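Local structure of fimbrin (Schizosaccharomyces pombe, 1RT8) at residues 29-34 against 54-59; 295-300 against 321-326; 15-20 against 122-127. The protein binds and cross-links actin filaments through two tandem actin-binding regions built from calponin-homology domains, and takes part in cell polarity, cytokinesis, mating and spore formation. All coordinates share one frame; numbering follows the deposited sequence.

Contact 1: residues 29-34 against 54-59; sequences PDVGSR and LSKLIN
Lys56 reaches from helix 52-61 to the loop 29-34 and makes a salt bridge to Asp30, with NZ 3.0 Å from Asp30 OD2. Both segments belong to the first calponin-homology (CH) domain of the actin-binding core, an all-helical fold in which this loop lies between helix 11-25 and helix 43-47. The ammonium group meets the lone pair of OD2 that faces away from OD1, the anti position of the carboxylate. The two side chains cross at about a right angle, and the methylene next to the charge also touches, Lys56 CE lying 3.9 Å from Asp30 CB. Farther back along the lysine the contact turns apolar. Val31 CG2 rests 4.2 Å from Lys56 CG, the two side chains running past each other in opposite directions, so that one residue of the loop takes the charged end and the next the root of the same chain. The lysine is bent at its second torsion (chi2 -73°) and then extended through CD and CE, which carries NZ past Val31 to the aspartate. Asp30 is not its sole acidic partner, because NZ also forms salt bridges to Glu68 and Asp28, the former its strongest polar partner. Three carboxylates around the ammonium of this buried lysine would be expected to stabilise its positive charge. Asp28 acts a second time through its other oxygen, which accepts hydrogen bonds from the backbone N of both Asp30 and Val31 and so positions the start of the loop. Just beyond, the chain turns back on itself, with Arg34 N hydrogen-bonded to Val31 O at 3.1 Å.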
loop_
_atom_site.group_PDB
_atom_site.type_symbol
_atom_site.label_atom_id
_atom_site.label_comp_id
_atom_site.label_asym_id
_atom_site.label_seq_id
_atom_site.Cartn_x
_atom_site.Cartn_y
_atom_site.Cartn_z
ATOM N N PRO A 29 -16.443 -18.885 1.722
ATOM C CA PRO A 29 -16.919 -19.849 0.723
ATOM C C PRO A 29 -15.842 -20.526 -0.122
ATOM O O PRO A 29 -15.960 -21.701 -0.463
ATOM C CB PRO A 29 -17.870 -19.012 -0.132
ATOM C CG PRO A 29 -18.417 -18.022 0.851
ATOM C CD PRO A 29 -17.174 -17.609 1.602
ATOM N N ASP A 30 -14.793 -19.787 -0.453
ATOM C CA ASP A 30 -13.724 -20.317 -1.287
ATOM C C ASP A 30 -12.613 -21.049 -0.544
ATOM O O ASP A 30 -12.124 -22.073 -1.014
ATOM C CB ASP A 30 -13.128 -19.180 -2.116
ATOM C CG ASP A 30 -14.156 -18.518 -3.014
ATOM O OD1 ASP A 30 -14.606 -19.171 -3.980
ATOM O OD2 ASP A 30 -14.521 -17.353 -2.750
ATOM N N VAL A 31 -12.208 -20.530 0.610
ATOM C CA VAL A 31 -11.133 -21.159 1.373
ATOM C C VAL A 31 -11.636 -21.754 2.689
ATOM O O VAL A 31 -10.848 -22.138 3.558
ATOM C CB VAL A 31 -9.997 -20.142 1.658
ATOM C CG1 VAL A 31 -8.799 -20.839 2.271
ATOM C CG2 VAL A 31 -9.588 -19.458 0.370
ATOM N N GLY A 32 -12.956 -21.838 2.824
ATOM C CA GLY A 32 -13.542 -22.392 4.031
ATOM C C GLY A 32 -13.098 -23.818 4.302
ATOM O O GLY A 32 -12.918 -24.217 5.452
ATOM N N SER A 33 -12.913 -24.584 3.233
ATOM C CA SER A 33 -12.503 -25.980 3.338
ATOM C C SER A 33 -11.137 -26.196 3.986
ATOM O O SER A 33 -10.661 -27.328 4.059
ATOM C CB SER A 33 -12.500 -26.622 1.950
ATOM O OG SER A 33 -11.601 -25.949 1.081
ATOM N N ARG A 34 -10.506 -25.124 4.455
ATOM C CA ARG A 34 -9.190 -25.249 5.076
ATOM C C ARG A 34 -8.905 -24.189 6.130
ATOM O O ARG A 34 -7.824 -24.175 6.718
ATOM C CB ARG A 34 -8.094 -25.207 4.001
ATOM C CG ARG A 34 -8.337 -24.193 2.879
ATOM C CD ARG A 34 -7.151 -24.113 1.916
ATOM N NE ARG A 34 -7.534 -23.645 0.584
ATOM C CZ ARG A 34 -6.676 -23.342 -0.388
ATOM N NH1 ARG A 34 -5.368 -23.446 -0.190
ATOM N NH2 ARG A 34 -7.129 -22.947 -1.567
ATOM N N LEU A 54 -3.824 -15.543 0.431
ATOM C CA LEU A 54 -3.218 -14.212 0.406
ATOM C C LEU A 54 -4.131 -13.180 -0.239
ATOM O O LEU A 54 -4.234 -12.054 0.245
ATOM C CB LEU A 54 -1.871 -14.256 -0.321
ATOM C CG LEU A 54 -0.804 -15.006 0.477
ATOM C CD1 LEU A 54 0.468 -15.166 -0.354
ATOM C CD2 LEU A 54 -0.530 -14.249 1.766
ATOM N N SER A 55 -4.794 -13.558 -1.333
ATOM C CA SER A 55 -5.711 -12.650 -2.020
ATOM C C SER A 55 -6.836 -12.261 -1.070
ATOM O O SER A 55 -7.275 -11.106 -1.052
ATOM C CB SER A 55 -6.305 -13.313 -3.276
ATOM O OG SER A 55 -5.337 -13.448 -4.301
ATOM N N LYS A 56 -7.307 -13.235 -0.294
ATOM C CA LYS A 56 -8.369 -12.995 0.681
ATOM C C LYS A 56 -7.866 -12.048 1.781
ATOM O O LYS A 56 -8.571 -11.124 2.193
ATOM C CB LYS A 56 -8.825 -14.319 1.309
ATOM C CG LYS A 56 -9.553 -15.265 0.360
ATOM C CD LYS A 56 -10.947 -14.762 0.041
ATOM C CE LYS A 56 -11.746 -15.803 -0.766
ATOM N NZ LYS A 56 -13.167 -15.371 -0.914
ATOM N N LEU A 57 -6.649 -12.275 2.259
ATOM C CA LEU A 57 -6.091 -11.415 3.298
ATOM C C LEU A 57 -6.000 -9.973 2.782
ATOM O O LEU A 57 -6.294 -9.011 3.499
ATOM C CB LEU A 57 -4.706 -11.926 3.705
ATOM C CG LEU A 57 -4.027 -11.185 4.850
ATOM C CD1 LEU A 57 -4.866 -11.326 6.118
ATOM C CD2 LEU A 57 -2.634 -11.757 5.066
ATOM N N ILE A 58 -5.609 -9.831 1.520
ATOM C CA ILE A 58 -5.508 -8.517 0.904
ATOM C C ILE A 58 -6.845 -7.769 0.888
ATOM O O ILE A 58 -6.887 -6.565 1.147
ATOM C CB ILE A 58 -4.992 -8.642 -0.531
ATOM C CG1 ILE A 58 -3.508 -9.025 -0.493
ATOM C CG2 ILE A 58 -5.263 -7.346 -1.310
ATOM C CD1 ILE A 58 -2.889 -9.204 -1.850
ATOM N N ASN A 59 -7.931 -8.470 0.565
ATOM C CA ASN A 59 -9.233 -7.814 0.536
ATOM C C ASN A 59 -9.785 -7.528 1.925
ATOM O O ASN A 59 -10.679 -6.697 2.075
ATOM C CB ASN A 59 -10.250 -8.628 -0.272
ATOM C CG ASN A 59 -10.207 -8.296 -1.749
ATOM O OD1 ASN A 59 -9.893 -7.167 -2.131
ATOM N ND2 ASN A 59 -10.532 -9.271 -2.587
#

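Contact 2: residues 295-300 against 321-326; sequences NSLDVT and DKITPN
Lys322 runs its aliphatic chain across the oxygen end of the Leu297 carbonyl, with CD 3.2 Å from Leu297 O and both CG and CE at 3.4 Å from the same oxygen. A bend at the second torsion (chi2 -74°) followed by an extended run through CE lets three successive methylenes pass this one atom. The amino group ends beside the next carbonyl, 3.9 Å from Asp298 O, too far for a hydrogen bond. Asp298 OD2 stands 5.4 Å from NZ, so any attraction between these opposite charges is probably diffuse. The contact joins two helix ends in the third calponin-homology domain: helix 282-296 gives way to a turn at Asp298, which adopts positive phi (66°) and returns its N to Asn295 O, while helix 314-323 stops just after Ile323. Away from the lysine chain the contact is apolar. Leu297 points toward the other segment and meets Ile323 at an oblique angle, through Leu297 CD1 and Ile323 CG1, 4.2 Å apart. Leu297 packs also on Ala319, one turn earlier on helix 314-323, and Ile323 also touches Met389 and Asn393 of helix 379-397.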
loop_
_atom_site.group_PDB
_atom_site.type_symbol
_atom_site.label_atom_id
_atom_site.label_comp_id
_atom_site.label_asym_id
_atom_site.label_seq_id
_atom_site.Cartn_x
_atom_site.Cartn_y
_atom_site.Cartn_z
ATOM N N ASN A 295 7.345 5.943 -4.373
ATOM C CA ASN A 295 7.704 5.099 -3.236
ATOM C C ASN A 295 8.097 3.716 -3.721
ATOM O O ASN A 295 8.902 3.041 -3.081
ATOM C CB ASN A 295 6.551 4.969 -2.223
ATOM C CG ASN A 295 6.439 6.176 -1.293
ATOM O OD1 ASN A 295 7.378 6.956 -1.153
ATOM N ND2 ASN A 295 5.291 6.317 -0.640
ATOM N N SER A 296 7.543 3.305 -4.860
ATOM C CA SER A 296 7.849 1.996 -5.426
ATOM C C SER A 296 9.300 1.951 -5.888
ATOM O O SER A 296 9.872 0.873 -6.063
ATOM C CB SER A 296 6.912 1.671 -6.605
ATOM O OG SER A 296 7.384 2.221 -7.826
ATOM N N LEU A 297 9.894 3.121 -6.089
ATOM C CA LEU A 297 11.280 3.217 -6.532
ATOM C C LEU A 297 12.192 3.186 -5.313
ATOM O O LEU A 297 13.420 3.312 -5.430
ATOM C CB LEU A 297 11.493 4.524 -7.276
ATOM C CG LEU A 297 10.644 4.742 -8.517
ATOM C CD1 LEU A 297 10.971 6.102 -9.121
ATOM C CD2 LEU A 297 10.924 3.629 -9.512
ATOM N N ASP A 298 11.572 3.058 -4.144
ATOM C CA ASP A 298 12.260 2.994 -2.859
ATOM C C ASP A 298 13.009 4.253 -2.392
ATOM O O ASP A 298 14.098 4.130 -1.847
ATOM C CB ASP A 298 13.227 1.802 -2.823
ATOM C CG ASP A 298 13.420 1.244 -1.407
ATOM O OD1 ASP A 298 13.230 1.991 -0.435
ATOM O OD2 ASP A 298 13.756 0.045 -1.275
ATOM N N VAL A 299 12.437 5.449 -2.583
ATOM C CA VAL A 299 13.092 6.689 -2.131
ATOM C C VAL A 299 13.099 6.647 -0.614
ATOM O O VAL A 299 12.106 6.251 -0.030
ATOM C CB VAL A 299 12.373 7.940 -2.655
ATOM C CG1 VAL A 299 12.460 7.960 -4.145
ATOM C CG2 VAL A 299 10.905 7.962 -2.217
ATOM N N THR A 300 14.215 7.031 0.018
ATOM C CA THR A 300 14.360 6.953 1.488
ATOM C C THR A 300 13.164 7.314 2.362
ATOM O O THR A 300 12.366 6.426 2.680
ATOM C CB THR A 300 15.555 7.732 1.995
ATOM O OG1 THR A 300 16.699 7.402 1.208
ATOM C CG2 THR A 300 15.838 7.356 3.436
ATOM N N ASP A 321 18.077 8.830 -10.010
ATOM C CA ASP A 321 19.136 7.831 -9.865
ATOM C C ASP A 321 18.606 6.404 -9.880
ATOM O O ASP A 321 19.274 5.497 -10.388
ATOM C CB ASP A 321 19.911 8.079 -8.573
ATOM C CG ASP A 321 21.360 8.446 -8.822
ATOM O OD1 ASP A 321 21.671 8.957 -9.918
ATOM O OD2 ASP A 321 22.188 8.239 -7.914
ATOM N N LYS A 322 17.411 6.204 -9.326
ATOM C CA LYS A 322 16.795 4.878 -9.289
ATOM C C LYS A 322 16.395 4.456 -10.693
ATOM O O LYS A 322 16.452 3.278 -11.039
ATOM C CB LYS A 322 15.550 4.886 -8.402
ATOM C CG LYS A 322 15.818 5.202 -6.940
ATOM C CD LYS A 322 16.479 4.041 -6.219
ATOM C CE LYS A 322 16.570 4.327 -4.726
ATOM N NZ LYS A 322 17.179 3.196 -3.970
ATOM N N ILE A 323 15.990 5.432 -11.496
ATOM C CA ILE A 323 15.568 5.190 -12.869
ATOM C C ILE A 323 16.773 5.098 -13.805
ATOM O O ILE A 323 16.764 4.329 -14.765
ATOM C CB ILE A 323 14.629 6.325 -13.358
ATOM C CG1 ILE A 323 13.351 6.338 -12.515
ATOM C CG2 ILE A 323 14.284 6.132 -14.826
ATOM C CD1 ILE A 323 12.437 7.499 -12.812
ATOM N N THR A 324 17.803 5.888 -13.520
ATOM C CA THR A 324 19.018 5.904 -14.328
ATOM C C THR A 324 20.229 6.062 -13.409
ATOM O O THR A 324 20.632 7.172 -13.090
ATOM C CB THR A 324 19.021 7.082 -15.325
ATOM O OG1 THR A 324 17.783 7.113 -16.043
ATOM C CG2 THR A 324 20.164 6.927 -16.323
ATOM N N PRO A 325 20.819 4.944 -12.972
ATOM C CA PRO A 325 21.985 4.984 -12.088
ATOM C C PRO A 325 23.076 5.905 -12.610
ATOM O O PRO A 325 23.280 6.022 -13.818
ATOM C CB PRO A 325 22.422 3.531 -12.045
ATOM C CG PRO A 325 21.109 2.805 -12.145
ATOM C CD PRO A 325 20.427 3.554 -13.258
ATOM N N ASN A 326 23.769 6.559 -11.684
ATOM C CA ASN A 326 24.845 7.486 -12.012
ATOM C C ASN A 326 24.385 8.718 -12.776
ATOM O O ASN A 326 25.112 9.235 -13.624
ATOM C CB ASN A 326 25.942 6.790 -12.815
ATOM C CG ASN A 326 26.700 5.773 -12.000
ATOM O OD1 ASN A 326 27.055 6.021 -10.842
ATOM N ND2 ASN A 326 26.972 4.619 -12.603
#

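Contact 3: residues 15-20 against 122-127; sequences REFIKH and GLVWQI
Phe17 projects from helix 11-25 onto helix 117-131, where its ring meets Trp125 and its root meets Val124. The closest approach is made by the far end of the phenyl ring, with Phe17 CZ 3.4 Å from Trp125 CE3. The ring planes are nearly parallel, at 9°, but slid apart: the centroids of the phenyl and the six-membered indole ring are 5.6 Å apart, and the rings barely overlap. Phe17 carries CG anti to the carbonyl carbon, and a less common chi2 of 167° turns its ring nearly into the plane of CA, CB and CG, where it can lie almost parallel to the indole. On the other side, chi1 166° turns the indole so that its CE3 side lies at the end of the phenyl ring, the two side chains crossing at a slant. Trp125 CB adds to the contact, lying 3.8 Å from Phe17 CE1. Val124 points toward helix 11-25, and its CG1 sits 4.1 Å from both CB and CD1 of Phe17. These three buried side chains join the first and last helices of the first calponin-homology domain. Helix 248-261, of the second calponin-homology domain, packs against the aromatic pair where the two domains meet: Lys249 makes a cation-pi interaction with Trp125 and Leu250 touches Phe17, while Leu54 of helix 52-61 packs on Val124.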
loop_
_atom_site.group_PDB
_atom_site.type_symbol
_atom_site.label_atom_id
_atom_site.label_comp_id
_atom_site.label_asym_id
_atom_site.label_seq_id
_atom_site.Cartn_x
_atom_site.Cartn_y
_atom_site.Cartn_z
ATOM N N ARG A 15 2.452 -18.090 14.749
ATOM C CA ARG A 15 1.247 -18.558 15.425
ATOM C C ARG A 15 0.134 -17.523 15.392
ATOM O O ARG A 15 -0.969 -17.796 14.911
ATOM C CB ARG A 15 1.547 -18.920 16.884
ATOM C CG ARG A 15 0.327 -19.439 17.636
ATOM C CD ARG A 15 0.581 -19.672 19.126
ATOM N NE ARG A 15 1.540 -20.740 19.396
ATOM C CZ ARG A 15 2.861 -20.593 19.361
ATOM N NH1 ARG A 15 3.393 -19.414 19.066
ATOM N NH2 ARG A 15 3.652 -21.623 19.630
ATOM N N GLU A 16 0.426 -16.331 15.903
ATOM C CA GLU A 16 -0.563 -15.264 15.954
ATOM C C GLU A 16 -1.067 -14.849 14.575
ATOM O O GLU A 16 -2.268 -14.661 14.392
ATOM C CB GLU A 16 0.003 -14.050 16.705
ATOM C CG GLU A 16 0.450 -14.346 18.139
ATOM C CD GLU A 16 -0.593 -15.122 18.941
ATOM O OE1 GLU A 16 -1.791 -14.795 18.849
ATOM O OE2 GLU A 16 -0.211 -16.058 19.670
ATOM N N PHE A 17 -0.167 -14.707 13.603
ATOM C CA PHE A 17 -0.594 -14.318 12.257
ATOM C C PHE A 17 -1.568 -15.349 11.693
ATOM O O PHE A 17 -2.599 -14.997 11.115
ATOM C CB PHE A 17 0.616 -14.177 11.320
ATOM C CG PHE A 17 1.495 -12.995 11.630
ATOM C CD1 PHE A 17 2.753 -12.880 11.052
ATOM C CD2 PHE A 17 1.068 -11.998 12.501
ATOM C CE1 PHE A 17 3.573 -11.793 11.338
ATOM C CE2 PHE A 17 1.884 -10.904 12.792
ATOM C CZ PHE A 17 3.139 -10.804 12.209
ATOM N N ILE A 18 -1.247 -16.626 11.860
ATOM C CA ILE A 18 -2.126 -17.675 11.366
ATOM C C ILE A 18 -3.471 -17.619 12.081
ATOM O O ILE A 18 -4.514 -17.835 11.468
ATOM C CB ILE A 18 -1.508 -19.067 11.566
ATOM C CG1 ILE A 18 -0.241 -19.196 10.715
ATOM C CG2 ILE A 18 -2.524 -20.134 11.196
ATOM C CD1 ILE A 18 0.579 -20.445 10.993
ATOM N N LYS A 19 -3.448 -17.333 13.381
ATOM C CA LYS A 19 -4.688 -17.244 14.141
ATOM C C LYS A 19 -5.538 -16.105 13.591
ATOM O O LYS A 19 -6.751 -16.249 13.407
ATOM C CB LYS A 19 -4.396 -17.018 15.626
ATOM C CG LYS A 19 -3.704 -18.195 16.301
ATOM C CD LYS A 19 -3.533 -17.971 17.802
ATOM C CE LYS A 19 -4.876 -17.829 18.515
ATOM N NZ LYS A 19 -4.714 -17.799 19.998
ATOM N N HIS A 20 -4.905 -14.970 13.317
ATOM C CA HIS A 20 -5.631 -13.832 12.771
ATOM C C HIS A 20 -6.234 -14.220 11.425
ATOM O O HIS A 20 -7.373 -13.870 11.115
ATOM C CB HIS A 20 -4.702 -12.624 12.599
ATOM C CG HIS A 20 -5.292 -11.527 11.769
ATOM N ND1 HIS A 20 -5.072 -11.419 10.413
ATOM C CD2 HIS A 20 -6.135 -10.517 12.094
ATOM C CE1 HIS A 20 -5.751 -10.390 9.937
ATOM N NE2 HIS A 20 -6.405 -9.826 10.937
ATOM N N GLY A 122 6.679 -12.588 5.690
ATOM C CA GLY A 122 7.034 -11.187 5.585
ATOM C C GLY A 122 5.912 -10.430 4.895
ATOM O O GLY A 122 5.518 -9.347 5.326
ATOM N N LEU A 123 5.395 -11.010 3.816
ATOM C CA LEU A 123 4.308 -10.413 3.055
ATOM C C LEU A 123 3.003 -10.437 3.865
ATOM O O LEU A 123 2.182 -9.514 3.790
ATOM C CB LEU A 123 4.135 -11.168 1.741
ATOM C CG LEU A 123 2.973 -10.782 0.830
ATOM C CD1 LEU A 123 3.019 -9.303 0.490
ATOM C CD2 LEU A 123 3.054 -11.622 -0.431
ATOM N N VAL A 124 2.818 -11.492 4.649
ATOM C CA VAL A 124 1.624 -11.604 5.480
ATOM C C VAL A 124 1.570 -10.443 6.465
ATOM O O VAL A 124 0.530 -9.790 6.625
ATOM C CB VAL A 124 1.607 -12.950 6.257
ATOM C CG1 VAL A 124 0.678 -12.856 7.478
ATOM C CG2 VAL A 124 1.117 -14.053 5.333
ATOM N N TRP A 125 2.696 -10.178 7.119
ATOM C CA TRP A 125 2.762 -9.090 8.083
ATOM C C TRP A 125 2.506 -7.742 7.406
ATOM O O TRP A 125 1.751 -6.912 7.935
ATOM C CB TRP A 125 4.126 -9.085 8.796
ATOM C CG TRP A 125 4.396 -7.814 9.543
ATOM C CD1 TRP A 125 5.430 -6.954 9.339
ATOM C CD2 TRP A 125 3.574 -7.220 10.562
ATOM N NE1 TRP A 125 5.307 -5.856 10.160
ATOM C CE2 TRP A 125 4.174 -5.993 10.920
ATOM C CE3 TRP A 125 2.389 -7.602 11.198
ATOM C CZ2 TRP A 125 3.628 -5.146 11.888
ATOM C CZ3 TRP A 125 1.844 -6.756 12.165
ATOM C CH2 TRP A 125 2.467 -5.543 12.496
ATOM N N GLN A 126 3.101 -7.520 6.235
ATOM C CA GLN A 126 2.885 -6.246 5.556
ATOM C C GLN A 126 1.403 -6.054 5.253
ATOM O O GLN A 126 0.865 -4.951 5.423
ATOM C CB GLN A 126 3.697 -6.163 4.257
ATOM C CG GLN A 126 5.216 -6.067 4.454
ATOM C CD GLN A 126 5.640 -4.837 5.259
ATOM O OE1 GLN A 126 5.181 -3.718 5.006
ATOM N NE2 GLN A 126 6.529 -5.043 6.228
ATOM N N ILE A 127 0.740 -7.124 4.808
ATOM C CA ILE A 127 -0.691 -7.043 4.503
ATOM C C ILE A 127 -1.504 -6.756 5.774
ATOM O O ILE A 127 -2.373 -5.879 5.768
ATOM C CB ILE A 127 -1.206 -8.341 3.825
ATOM C CG1 ILE A 127 -0.492 -8.531 2.478
ATOM C CG2 ILE A 127 -2.710 -8.256 3.572
ATOM C CD1 ILE A 127 -0.896 -9.790 1.724
#

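Overall arrangement
Contacts 1 and 3 share the first calponin-homology domain, their centres 14 Å apart. Along the chain contact 1 falls between the two segments of contact 3, which brings helices 11-25 and 117-131 together. The contacts meet directly: Leu57 CG and Ile127 CG2 are 3.5 Å apart. On helix 52-61 Lys56 turns to the 29-34 loop, while Leu57 and Ile58 pack on Ile127, making one continuous packing unit in actin-binding region 1. Contact 2 follows later in sequence, in the third such domain and region 2. Its centre lies 34 Å from that of contact 1, and its nearest atoms are about 11 Å from contact 3, consistent with a core that has two actin-binding regions for cross-linking.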